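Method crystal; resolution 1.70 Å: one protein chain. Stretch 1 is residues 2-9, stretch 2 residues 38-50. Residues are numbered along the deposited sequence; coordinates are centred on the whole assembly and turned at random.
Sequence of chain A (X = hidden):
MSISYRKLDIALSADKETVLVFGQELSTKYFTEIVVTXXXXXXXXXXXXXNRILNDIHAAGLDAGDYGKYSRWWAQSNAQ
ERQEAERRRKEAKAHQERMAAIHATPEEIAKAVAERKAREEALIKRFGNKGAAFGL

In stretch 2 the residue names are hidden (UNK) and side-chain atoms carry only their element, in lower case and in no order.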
# COMPACT_ATOMS: atom_id res chain seq x y z
N SER A 2 0.05 -0.07 18.48
CA SER A 2 0.53 0.23 17.13
C SER A 2 0.94 1.69 17.09
O SER A 2 0.52 2.46 17.95
CB SER A 2 -0.54 -0.08 16.09
OG SER A 2 -1.58 0.90 16.12
N ILE A 3 1.73 2.09 16.10
CA ILE A 3 2.05 3.50 15.99
C ILE A 3 0.97 4.17 15.16
O ILE A 3 0.37 3.56 14.26
CB ILE A 3 3.45 3.73 15.39
CG1 ILE A 3 3.57 3.17 13.98
CG2 ILE A 3 4.54 3.13 16.30
CD1 ILE A 3 4.84 3.63 13.26
N SER A 4 0.65 5.42 15.51
CA SER A 4 -0.43 6.11 14.83
C SER A 4 0.04 6.72 13.51
O SER A 4 1.23 6.95 13.27
CB SER A 4 -1.04 7.18 15.74
OG SER A 4 -0.03 7.97 16.32
N TYR A 5 -0.93 6.98 12.66
CA TYR A 5 -0.73 7.74 11.44
C TYR A 5 -0.99 9.21 11.71
O TYR A 5 -1.76 9.57 12.60
CB TYR A 5 -1.69 7.26 10.34
CG TYR A 5 -1.48 5.81 9.97
CD1 TYR A 5 -0.72 5.46 8.86
CD2 TYR A 5 -2.04 4.79 10.74
CE1 TYR A 5 -0.51 4.15 8.54
CE2 TYR A 5 -1.83 3.48 10.42
CZ TYR A 5 -1.07 3.16 9.32
OH TYR A 5 -0.86 1.85 8.98
N ARG A 6 -0.33 10.06 10.94
CA ARG A 6 -0.71 11.46 10.97
C ARG A 6 -2.11 11.60 10.36
O ARG A 6 -2.67 10.66 9.78
CB ARG A 6 0.34 12.29 10.23
CG ARG A 6 1.68 12.21 10.96
CD ARG A 6 2.79 13.10 10.43
NE ARG A 6 4.00 12.85 11.21
CZ ARG A 6 4.33 13.46 12.34
NH1 ARG A 6 3.57 14.44 12.83
NH2 ARG A 6 5.45 13.11 12.96
N LYS A 7 -2.72 12.77 10.56
CA LYS A 7 -4.01 13.05 9.94
C LYS A 7 -3.96 12.75 8.45
O LYS A 7 -3.10 13.29 7.73
CB LYS A 7 -4.40 14.51 10.17
CG LYS A 7 -5.67 14.92 9.44
CD LYS A 7 -5.29 15.68 8.17
CE LYS A 7 -6.48 15.96 7.28
NZ LYS A 7 -6.04 16.57 6.00
N LEU A 8 -4.86 11.90 7.98
CA LEU A 8 -4.76 11.40 6.61
C LEU A 8 -5.19 12.49 5.64
O LEU A 8 -6.30 13.02 5.73
CB LEU A 8 -5.60 10.15 6.42
CG LEU A 8 -5.29 8.95 7.32
CD1 LEU A 8 -6.22 7.79 6.97
CD2 LEU A 8 -3.82 8.52 7.18
N ASP A 9 -4.30 12.81 4.71
CA ASP A 9 -4.53 13.81 3.68
C ASP A 9 -5.18 13.08 2.51
O ASP A 9 -4.49 12.55 1.63
CB ASP A 9 -3.21 14.46 3.28
CG ASP A 9 -3.36 15.44 2.14
OD1 ASP A 9 -4.49 15.90 1.89
OD2 ASP A 9 -2.34 15.73 1.48
N UNK A 38 -5.58 -2.89 5.15
CA UNK A 38 -4.29 -3.30 5.68
C UNK A 38 -3.84 -2.38 6.81
O UNK A 38 -3.29 -2.85 7.81
c UNK A 38 -1.96 -3.98 5.09
c UNK A 38 -3.26 -3.37 4.56
o UNK A 38 -3.78 -4.19 3.49
N UNK A 39 -4.07 -1.07 6.68
CA UNK A 39 -3.76 -0.15 7.77
C UNK A 39 -4.46 -0.56 9.05
O UNK A 39 -3.85 -0.62 10.14
c UNK A 39 -3.31 1.92 6.27
c UNK A 39 -4.07 4.47 7.11
s UNK A 39 -4.11 3.43 5.65
c UNK A 39 -4.16 1.29 7.40
N UNK A 40 -5.77 -0.84 8.94
CA UNK A 40 -6.56 -1.20 10.11
C UNK A 40 -6.10 -2.53 10.69
O UNK A 40 -5.91 -2.64 11.90
c UNK A 40 -8.05 -1.25 9.75
c UNK A 40 -10.06 -0.10 8.82
c UNK A 40 -8.67 0.11 9.43
c UNK A 40 -8.77 0.98 10.70
N UNK A 41 -5.93 -3.56 9.85
CA UNK A 41 -5.43 -4.84 10.35
C UNK A 41 -4.10 -4.67 11.08
O UNK A 41 -3.85 -5.32 12.10
c UNK A 41 -5.28 -5.84 9.20
n UNK A 41 -6.68 -7.10 7.66
c UNK A 41 -6.59 -6.52 8.85
o UNK A 41 -7.50 -6.55 9.67
N UNK A 42 -3.22 -3.82 10.55
CA UNK A 42 -1.92 -3.63 11.18
C UNK A 42 -2.03 -2.92 12.53
O UNK A 42 -1.08 -2.99 13.32
o UNK A 42 -1.22 -1.47 10.31
c UNK A 42 -1.00 -2.86 10.23
N UNK A 43 -3.16 -2.25 12.82
CA UNK A 43 -3.30 -1.73 14.18
C UNK A 43 -3.57 -2.82 15.22
O UNK A 43 -3.42 -2.55 16.42
c UNK A 43 -4.28 0.37 13.20
o UNK A 43 -5.71 -1.31 14.23
c UNK A 43 -4.42 -0.68 14.29
N UNK A 44 -3.95 -4.03 14.82
CA UNK A 44 -4.24 -5.07 15.79
C UNK A 44 -5.47 -4.77 16.62
O UNK A 44 -6.57 -4.64 16.08
N UNK A 45 -5.30 -4.64 17.94
CA UNK A 45 -6.41 -4.29 18.82
C UNK A 45 -6.27 -2.88 19.39
O UNK A 45 -6.85 -2.58 20.44
c UNK A 45 -6.53 -5.33 19.93
o UNK A 45 -6.94 -6.57 19.37
N UNK A 46 -5.50 -2.02 18.72
CA UNK A 46 -5.29 -0.64 19.14
C UNK A 46 -6.44 0.22 18.63
O UNK A 46 -6.35 0.94 17.63
o UNK A 46 -2.39 1.57 18.89
c UNK A 46 -3.93 -0.16 18.63
c UNK A 46 -3.54 1.17 19.18
o UNK A 46 -4.34 1.82 19.89
N UNK A 47 -7.55 0.14 19.38
CA UNK A 47 -8.82 0.76 18.99
C UNK A 47 -8.71 2.27 18.88
O UNK A 47 -9.41 2.89 18.07
c UNK A 47 -11.54 1.07 22.57
c UNK A 47 -9.88 0.35 20.01
s UNK A 47 -12.33 0.35 21.15
c UNK A 47 -11.26 0.94 19.82
N UNK A 48 -7.85 2.90 19.69
CA UNK A 48 -7.66 4.34 19.57
C UNK A 48 -7.09 4.70 18.20
O UNK A 48 -7.55 5.66 17.55
c UNK A 48 -6.75 4.84 20.68
N UNK A 49 -6.12 3.92 17.73
CA UNK A 49 -5.51 4.19 16.43
C UNK A 49 -6.50 3.92 15.31
O UNK A 49 -6.62 4.72 14.36
c UNK A 49 -4.25 3.35 16.24
c UNK A 49 -3.38 3.83 15.09
o UNK A 49 -3.66 4.86 14.48
n UNK A 49 -2.31 3.09 14.80
N UNK A 50 -7.21 2.79 15.38
CA UNK A 50 -8.15 2.49 14.30
C UNK A 50 -9.29 3.51 14.29
O UNK A 50 -9.79 3.86 13.21
c UNK A 50 -8.68 1.05 14.39
o UNK A 50 -9.32 0.74 15.62
O HOH W 1 -1.16 -2.76 18.16

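Position 38 has a carbon carrying one oxygen and one carbon; it lies beyond contact with stretch 1 and is Thr38. At position 39 the chain is unbranched: two carbons, a sulfur and a terminal carbon. That end sits 3.8 Å from the centroid of the Tyr5 ring, almost on the ring normal, and only methionine has this order of atoms: Met39. Its CE also packs 4.0 Å from Leu8 CD1, so one methyl serves both an aromatic face and an aliphatic neighbour.

Position 40 has four carbons forked at the second, its CA-to-CB bond pointing away from stretch 1: Leu40. Position 41 has two carbons, the second bearing one oxygen and one nitrogen, out of reach of stretch 1: Asn41, its amide satisfied elsewhere in the structure. At position 42 a single carbon holds an oxygen that lies 3.6 Å from Tyr5 OH; this is Ser42, whose OG donates to Met39 O at 2.8 Å. Position 43 has a carbon bearing one oxygen and one carbon, and its CB lies 3.7 Å from Ser2 OG. It is Thr43, whose OG1 likewise turns back on the helix, donating to Leu40 O at 2.7 Å.

Position 44 has no side-chain atoms, and its phi is positive, which favours glycine: Gly44, where the chain leaves the helix. Position 45, one carbon then one oxygen, is Ser45, exposed and clear of stretch 1. Position 46 has two carbons, the second carrying two oxygens, one of them 3.0 Å from both Ser2 N and Ser2 OG. It is Asp46, at the N-cap position of the next helix, and its OD2 accepts from both Ser2 atoms.

Position 47, two carbons, sulfur and carbon in an unbranched chain, is Met47, exposed and out of reach of stretch 1. Position 48, a lone carbon, is Ala48, also exposed. Position 49 has two carbons, the second with one oxygen and one nitrogen, the nitrogen 2.7 Å from Ser2 OG: Asn49. Its ND2 donates nearly straight to that hydroxyl and makes a weak bond to Ile3 O at 2.8 Å. Position 50, one carbon then one oxygen, its CA-to-CB bond pointing away, is Ser50.

Asp46 and Asn49 grip the start of stretch 1, with Ser2 OG donating to one and accepting from the other; a water accepts from Ser2 N and donates to Thr43 O. Farther along, Met39 covers one face of Tyr5 and reaches Leu8. Tyr5 N and Asn49 OD1, 3.9 Å apart, are buried without partners.

Stretch 2 38-50: TMLNSTGSDMANS
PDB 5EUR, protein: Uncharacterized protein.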